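Local coordinates for flavin-dependent monooxygenase, oxygenase subunit HsaA (Rhodococcus sp., PDB 2RFQ), which catalyses the FMNH2-dependent ortho-hydroxylation of the steroid breakdown product 3-HSA to the catechol 3,4-DHSA during cholesterol catabolism, at residues E342-G345 against A346-L349; D17-L20 against P21-E25. All coordinates share one frame; numbering follows the deposited sequence. Where two conformers were deposited one is given.

Interaction 1: E342-G345 against A346-L349. With 1PS (3-pyridinium-1-ylpropane-1-sulfonate), chain E.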
ATOM      1  N   GLU A 342       0.939 -12.197  -9.178  1.00  8.68           N
ATOM      2  CA  GLU A 342       1.060 -11.064 -10.114  1.00 10.16           C
ATOM      3  C   GLU A 342       2.412 -11.115 -10.854  1.00  9.74           C
ATOM      4  O   GLU A 342       2.479 -10.942 -12.060  1.00 10.45           O
ATOM      5  CB  GLU A 342       0.914  -9.721  -9.412  1.00 10.54           C
ATOM      6  CG  GLU A 342       0.958  -8.517 -10.399  1.00 12.19           C
ATOM      7  CD  GLU A 342       0.935  -7.139  -9.704  1.00 14.89           C
ATOM      8  OE1 GLU A 342       1.199  -7.052  -8.487  1.00 23.08           O
ATOM      9  OE2 GLU A 342       0.694  -6.131 -10.387  1.00 20.50           O
ATOM     10  N   SER A 343       3.488 -11.321 -10.105  1.00  8.92           N
ATOM     11  CA  SER A 343       4.827 -11.397 -10.734  1.00  9.54           C
ATOM     12  C   SER A 343       4.945 -12.525 -11.771  1.00  9.43           C
ATOM     13  O   SER A 343       5.540 -12.363 -12.851  1.00 10.06           O
ATOM     14  CB  SER A 343       5.872 -11.609  -9.644  1.00  9.09           C
ATOM     15  OG  SER A 343       7.176 -11.509 -10.193  1.00  9.40           O
ATOM     16  N   SER A 344       4.375 -13.675 -11.441  1.00  9.09           N
ATOM     17  CA  SER A 344       4.460 -14.839 -12.311  1.00  9.26           C
ATOM     18  C   SER A 344       3.818 -14.592 -13.683  1.00  9.48           C
ATOM     19  O   SER A 344       4.295 -15.096 -14.697  1.00  9.31           O
ATOM     20  CB  SER A 344       3.835 -16.035 -11.616  1.00  9.99           C
ATOM     21  OG  SER A 344       4.006 -17.181 -12.406  1.00 11.78           O
ATOM     22  N   GLY A 345       2.727 -13.836 -13.696  1.00  9.03           N
ATOM     23  CA  GLY A 345       2.109 -13.417 -14.957  1.00  9.20           C
ATOM     24  C   GLY A 345       1.420 -14.536 -15.717  1.00  8.97           C
ATOM     25  O   GLY A 345       0.773 -15.390 -15.124  1.00  8.64           O
ATOM     26  N   ALA A 346       1.540 -14.521 -17.046  1.00  8.47           N
ATOM     27  CA  ALA A 346       0.725 -15.389 -17.888  1.00  9.01           C
ATOM     28  C   ALA A 346       0.820 -16.884 -17.554  1.00  9.56           C
ATOM     29  O   ALA A 346      -0.186 -17.595 -17.558  1.00 10.10           O
ATOM     30  CB  ALA A 346       1.049 -15.141 -19.376  1.00  8.24           C
ATOM     31  N   THR A 347       2.026 -17.359 -17.261  1.00 10.35           N
ATOM     32  CA  THR A 347       2.228 -18.764 -16.952  1.00 12.22           C
ATOM     33  C   THR A 347       1.357 -19.238 -15.773  1.00 11.00           C
ATOM     34  O   THR A 347       0.862 -20.381 -15.785  1.00 11.65           O
ATOM     35  CB  THR A 347       3.736 -19.081 -16.732  1.00 11.88           C
ATOM     36  OG1 THR A 347       3.913 -20.503 -16.754  1.00 16.95           O
ATOM     37  CG2 THR A 347       4.283 -18.470 -15.434  1.00 14.67           C
ATOM     38  N   ALA A 348       1.134 -18.337 -14.808  1.00 10.53           N
ATOM     39  CA  ALA A 348       0.395 -18.673 -13.580  1.00  9.54           C
ATOM     40  C   ALA A 348      -1.115 -18.815 -13.820  1.00  8.88           C
ATOM     41  O   ALA A 348      -1.839 -19.299 -12.949  1.00  7.61           O
ATOM     42  CB  ALA A 348       0.675 -17.649 -12.462  1.00  9.96           C
ATOM     43  N   LEU A 349      -1.607 -18.412 -14.996  1.00  7.96           N
ATOM     44  CA  LEU A 349      -3.057 -18.532 -15.224  1.00  7.55           C
ATOM     45  C   LEU A 349      -3.544 -19.945 -15.514  1.00  8.35           C
ATOM     46  O   LEU A 349      -4.748 -20.223 -15.459  1.00  8.40           O
ATOM     47  CB  LEU A 349      -3.540 -17.615 -16.368  1.00  7.13           C
ATOM     48  CG  LEU A 349      -3.253 -16.131 -16.209  1.00  6.85           C
ATOM     49  CD1 LEU A 349      -3.884 -15.419 -17.404  1.00  8.65           C
ATOM     50  CD2 LEU A 349      -3.770 -15.587 -14.861  1.00  6.24           C
TER
HETATM   51  N1  1PS E 392       3.211 -23.536 -15.071  1.00 33.19           N
HETATM   52  C1  1PS E 392       2.302 -23.213 -16.023  1.00 33.64           C
HETATM   53  C2  1PS E 392       1.857 -24.169 -16.939  1.00 34.01           C
HETATM   54  C3  1PS E 392       3.717 -24.783 -14.987  1.00 33.84           C
HETATM   55  C4  1PS E 392       3.311 -25.779 -15.882  1.00 34.70           C
HETATM   56  C5  1PS E 392       2.367 -25.466 -16.865  1.00 33.90           C
HETATM   57  C6  1PS E 392       3.675 -22.515 -14.114  1.00 32.18           C
HETATM   58  C7  1PS E 392       2.583 -22.129 -13.116  1.00 28.26           C
HETATM   59  C8  1PS E 392       3.128 -21.203 -12.027  1.00 27.58           C
HETATM   60  S1  1PS E 392       3.699 -22.052 -10.693  1.00 29.07           S
HETATM   61  O1  1PS E 392       4.414 -21.036  -9.875  1.00 23.44           O
HETATM   62  O2  1PS E 392       4.658 -23.119 -11.085  1.00 28.85           O
HETATM   63  O3  1PS E 392       2.541 -22.709 -10.010  1.00 22.05           O
HETATM   64  O   HOH W   1       4.464 -15.824 -17.787  1.00 18.72           O

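Interaction 2: D17-L20 against P21-E25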
ATOM      1  N   ASP A  17       6.330 -34.853   6.609  1.00 11.46           N
ATOM      2  CA  ASP A  17       7.273 -34.578   5.529  1.00 12.64           C
ATOM      3  C   ASP A  17       7.236 -35.637   4.429  1.00 12.39           C
ATOM      4  O   ASP A  17       7.241 -35.302   3.242  1.00 13.25           O
ATOM      5  CB  ASP A  17       8.692 -34.500   6.079  1.00 13.31           C
ATOM      6  CG  ASP A  17       9.045 -33.134   6.578  1.00 17.27           C
ATOM      7  OD1 ASP A  17       8.415 -32.145   6.125  1.00 21.63           O
ATOM      8  OD2 ASP A  17       9.983 -33.053   7.414  1.00 20.75           O
ATOM      9  N   ALA A  18       7.233 -36.905   4.831  1.00 12.31           N
ATOM     10  CA  ALA A  18       7.193 -38.029   3.905  1.00 12.66           C
ATOM     11  C   ALA A  18       5.911 -38.024   3.065  1.00 12.32           C
ATOM     12  O   ALA A  18       5.886 -38.556   1.966  1.00 12.75           O
ATOM     13  CB  ALA A  18       7.313 -39.332   4.675  1.00 13.51           C
ATOM     14  N   LEU A  19       4.850 -37.414   3.593  1.00 11.33           N
ATOM     15  CA  LEU A  19       3.540 -37.445   2.948  1.00 12.09           C
ATOM     16  C   LEU A  19       3.316 -36.289   1.977  1.00 11.46           C
ATOM     17  O   LEU A  19       2.453 -36.366   1.086  1.00 12.12           O
ATOM     18  CB  LEU A  19       2.444 -37.420   4.046  1.00 11.40           C
ATOM     19  CG  LEU A  19       0.977 -37.512   3.620  1.00 13.69           C
ATOM     20  CD1 LEU A  19       0.721 -38.800   2.806  1.00 12.18           C
ATOM     21  CD2 LEU A  19       0.040 -37.461   4.841  1.00 12.97           C
ATOM     22  N   LEU A  20       4.062 -35.200   2.152  1.00 11.02           N
ATOM     23  CA  LEU A  20       3.805 -33.976   1.355  1.00 10.59           C
ATOM     24  C   LEU A  20       3.735 -34.183  -0.168  1.00 10.48           C
ATOM     25  O   LEU A  20       2.800 -33.670  -0.808  1.00 11.13           O
ATOM     26  CB  LEU A  20       4.794 -32.850   1.697  1.00 11.68           C
ATOM     27  CG  LEU A  20       4.783 -32.340   3.130  1.00 11.30           C
ATOM     28  CD1 LEU A  20       5.552 -31.017   3.253  1.00 11.06           C
ATOM     29  CD2 LEU A  20       3.354 -32.188   3.703  1.00 10.61           C
ATOM     30  N   PRO A  21       4.685 -34.931  -0.755  1.00 10.72           N
ATOM     31  CA  PRO A  21       4.598 -35.111  -2.217  1.00 10.20           C
ATOM     32  C   PRO A  21       3.269 -35.720  -2.658  1.00 10.20           C
ATOM     33  O   PRO A  21       2.740 -35.339  -3.699  1.00 10.75           O
ATOM     34  CB  PRO A  21       5.784 -36.053  -2.528  1.00 10.66           C
ATOM     35  CG  PRO A  21       6.749 -35.787  -1.404  1.00 11.03           C
ATOM     36  CD  PRO A  21       5.862 -35.627  -0.199  1.00 10.75           C
ATOM     37  N   THR A  22       2.725 -36.649  -1.867  1.00 10.26           N
ATOM     38  CA  THR A  22       1.428 -37.253  -2.170  1.00 10.85           C
ATOM     39  C   THR A  22       0.355 -36.182  -2.157  1.00 10.76           C
ATOM     40  O   THR A  22      -0.440 -36.083  -3.088  1.00 10.67           O
ATOM     41  CB  THR A  22       1.100 -38.380  -1.160  1.00 10.48           C
ATOM     42  OG1 THR A  22       2.056 -39.429  -1.334  1.00 13.42           O
ATOM     43  CG2 THR A  22      -0.291 -38.950  -1.402  1.00 11.54           C
ATOM     44  N   LEU A  23       0.359 -35.363  -1.112  1.00 10.83           N
ATOM     45  CA  LEU A  23      -0.615 -34.271  -1.003  1.00 10.62           C
ATOM     46  C   LEU A  23      -0.534 -33.292  -2.188  1.00 10.81           C
ATOM     47  O   LEU A  23      -1.573 -32.885  -2.719  1.00 10.88           O
ATOM     48  CB  LEU A  23      -0.473 -33.537   0.342  1.00 10.91           C
ATOM     49  CG  LEU A  23      -0.614 -34.425   1.575  1.00 11.37           C
ATOM     50  CD1 LEU A  23      -0.586 -33.553   2.843  1.00 11.12           C
ATOM     51  CD2 LEU A  23      -1.902 -35.275   1.536  1.00 11.33           C
ATOM     52  N   ARG A  24       0.682 -32.920  -2.598  1.00 10.12           N
ATOM     53  CA  ARG A  24       0.850 -32.012  -3.739  1.00 10.72           C
ATOM     54  C   ARG A  24       0.322 -32.652  -5.006  1.00 10.73           C
ATOM     55  O   ARG A  24      -0.379 -32.011  -5.769  1.00 10.31           O
ATOM     56  CB  ARG A  24       2.316 -31.666  -3.970  1.00 11.17           C
ATOM     57  CG  ARG A  24       2.932 -30.827  -2.910  1.00 12.11           C
ATOM     58  CD  ARG A  24       4.291 -30.244  -3.358  1.00 14.77           C
ATOM     59  NE  ARG A  24       4.975 -29.837  -2.142  1.00 15.53           N
ATOM     60  CZ  ARG A  24       5.884 -30.572  -1.508  1.00 15.86           C
ATOM     61  NH1 ARG A  24       6.391 -30.128  -0.364  1.00 16.11           N
ATOM     62  NH2 ARG A  24       6.304 -31.733  -2.026  1.00 17.13           N
ATOM     63  N   GLU A  25       0.674 -33.918  -5.237  1.00 10.72           N
ATOM     64  CA  GLU A  25       0.251 -34.614  -6.453  0.50 11.67           C
ATOM     65  C   GLU A  25      -1.264 -34.700  -6.559  1.00 11.38           C
ATOM     66  O   GLU A  25      -1.812 -34.675  -7.661  1.00 12.52           O
ATOM     67  CB  GLU A  25       0.863 -36.008  -6.512  0.50 12.11           C
ATOM     68  CG  GLU A  25       2.353 -35.990  -6.741  0.50 14.08           C
ATOM     69  CD  GLU A  25       2.987 -37.356  -6.650  0.50 17.86           C
ATOM     70  OE1 GLU A  25       2.356 -38.283  -6.104  0.50 19.87           O
ATOM     71  OE2 GLU A  25       4.133 -37.499  -7.123  0.50 20.48           O
TER
HETATM   72  O   HOH W   2       4.437 -38.764  -0.506  1.00 16.20           O

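Interaction 1: E342-G345 against A346-L349
Thr347 turns its two branches to different partners. Its hydroxyl faces the bound 1PS, and its methyl faces Ser344. With OG1 anti to the backbone N (chi1 -166°), the oxygen sits 3.2 Å from 1PS C1, a pyridinium ring carbon next to the charged nitrogen. CG2 falls between the backbone N and the carbonyl carbon and meets Ser344 OG at 3.3 Å. That serine oxygen also lies against Ala348 CB, at 3.4 Å, so two methyl groups pack on it. Thr347 O approaches the same ring carbon, 3.2 Å from 1PS C1.

Gly345, with positive phi, is the first residue after helix 316-344 to leave helical angles, and a CB there would clash with Ala346 N. Ala348 N bonds to Gly345 O at 3.0 Å. A water oxygen 2.9 Å from Thr347 N accepts its hydrogen bond and donates to Ser344 O. His259 of helix 233-266 touches Thr347, and Trp141 of the second subunit packs on Ala346. Thr347 is FMN-binding by similarity, so the 1PS pocket may overlap the flavin site.

Replacing Thr347 by alanine is likely to open a gap beside Ser344 OG, where CG2 packs, and to take a hydroxyl oxygen from the pyridinium. Two oxygens of Thr347, OG1 and O, lie beside a cationic ring and should suit its charge.

Interaction 2: D17-L20 against P21-E25
Leu19 and Leu23 pack one helical turn apart, with Leu19 CG 4.0 Å from Leu23 CG. Leu19 holds CG anti to its backbone N (chi1 -177°), which carries the branch forward along the helix. Its CD1 also touches Thr22 CB at 4.0 Å. Leu20 meets Arg24 on another side of the helix. There Leu20 CB lies over one face of the guanidinium, 3.8 Å from Arg24 NH1. Leu20 CB also rests on the proline ring, 3.5 Å from Pro21 CD.

The backbone beneath sets these pairs. Leu23 N bonds to Leu19 O, and Arg24 N bonds to Leu20 O at 2.9 Å. Pro21 has no N-H to give, and its CD fills the place beside Asp17 O and Ala18 O. Thr22 N makes a weak bond to Leu19 O. Ala18 O instead takes a hydrogen bond from a water, which is also bonded to Thr22 OG1, 2.6 Å from the water oxygen.

Further out, Leu19 packs on Ala43 and Leu44 of helix 38-47. Leu20 and Leu23 reach Ala78 and helix 65-76, where Lys74 also pairs with Asp17 in a salt bridge. The leucines thus dock helix 11-25 on its neighbours, while Pro21 and Glu25 are exposed. This is a proline kink in an amphipathic helix, with a water bridging the opened turn. It belongs to the helical N-terminal domain of the acyl-CoA dehydrogenase fold.

How the interactions relate
Interaction 2 comes early in the chain, in the part related to the N-terminal domain of acyl-CoA dehydrogenases, and interaction 1 much later, in the part related to their C-terminal domain. Their centres are 24 Å apart, and their nearest atoms about 15 Å, so they do not touch. Interaction 1 lines the 1PS pocket directly. Its Thr347 side chain is also about 6 Å from that of Arg263, another FMN-binding residue by similarity. Interaction 2 stands further back: the Arg24 side chain is about 10 Å from a bound 1PS, and the Leu23 side chain about 11 Å from that of Trp84, also FMN-binding by similarity. Interaction 1 also meets the second subunit, whereas no other chain of the tetramer touches interaction 2.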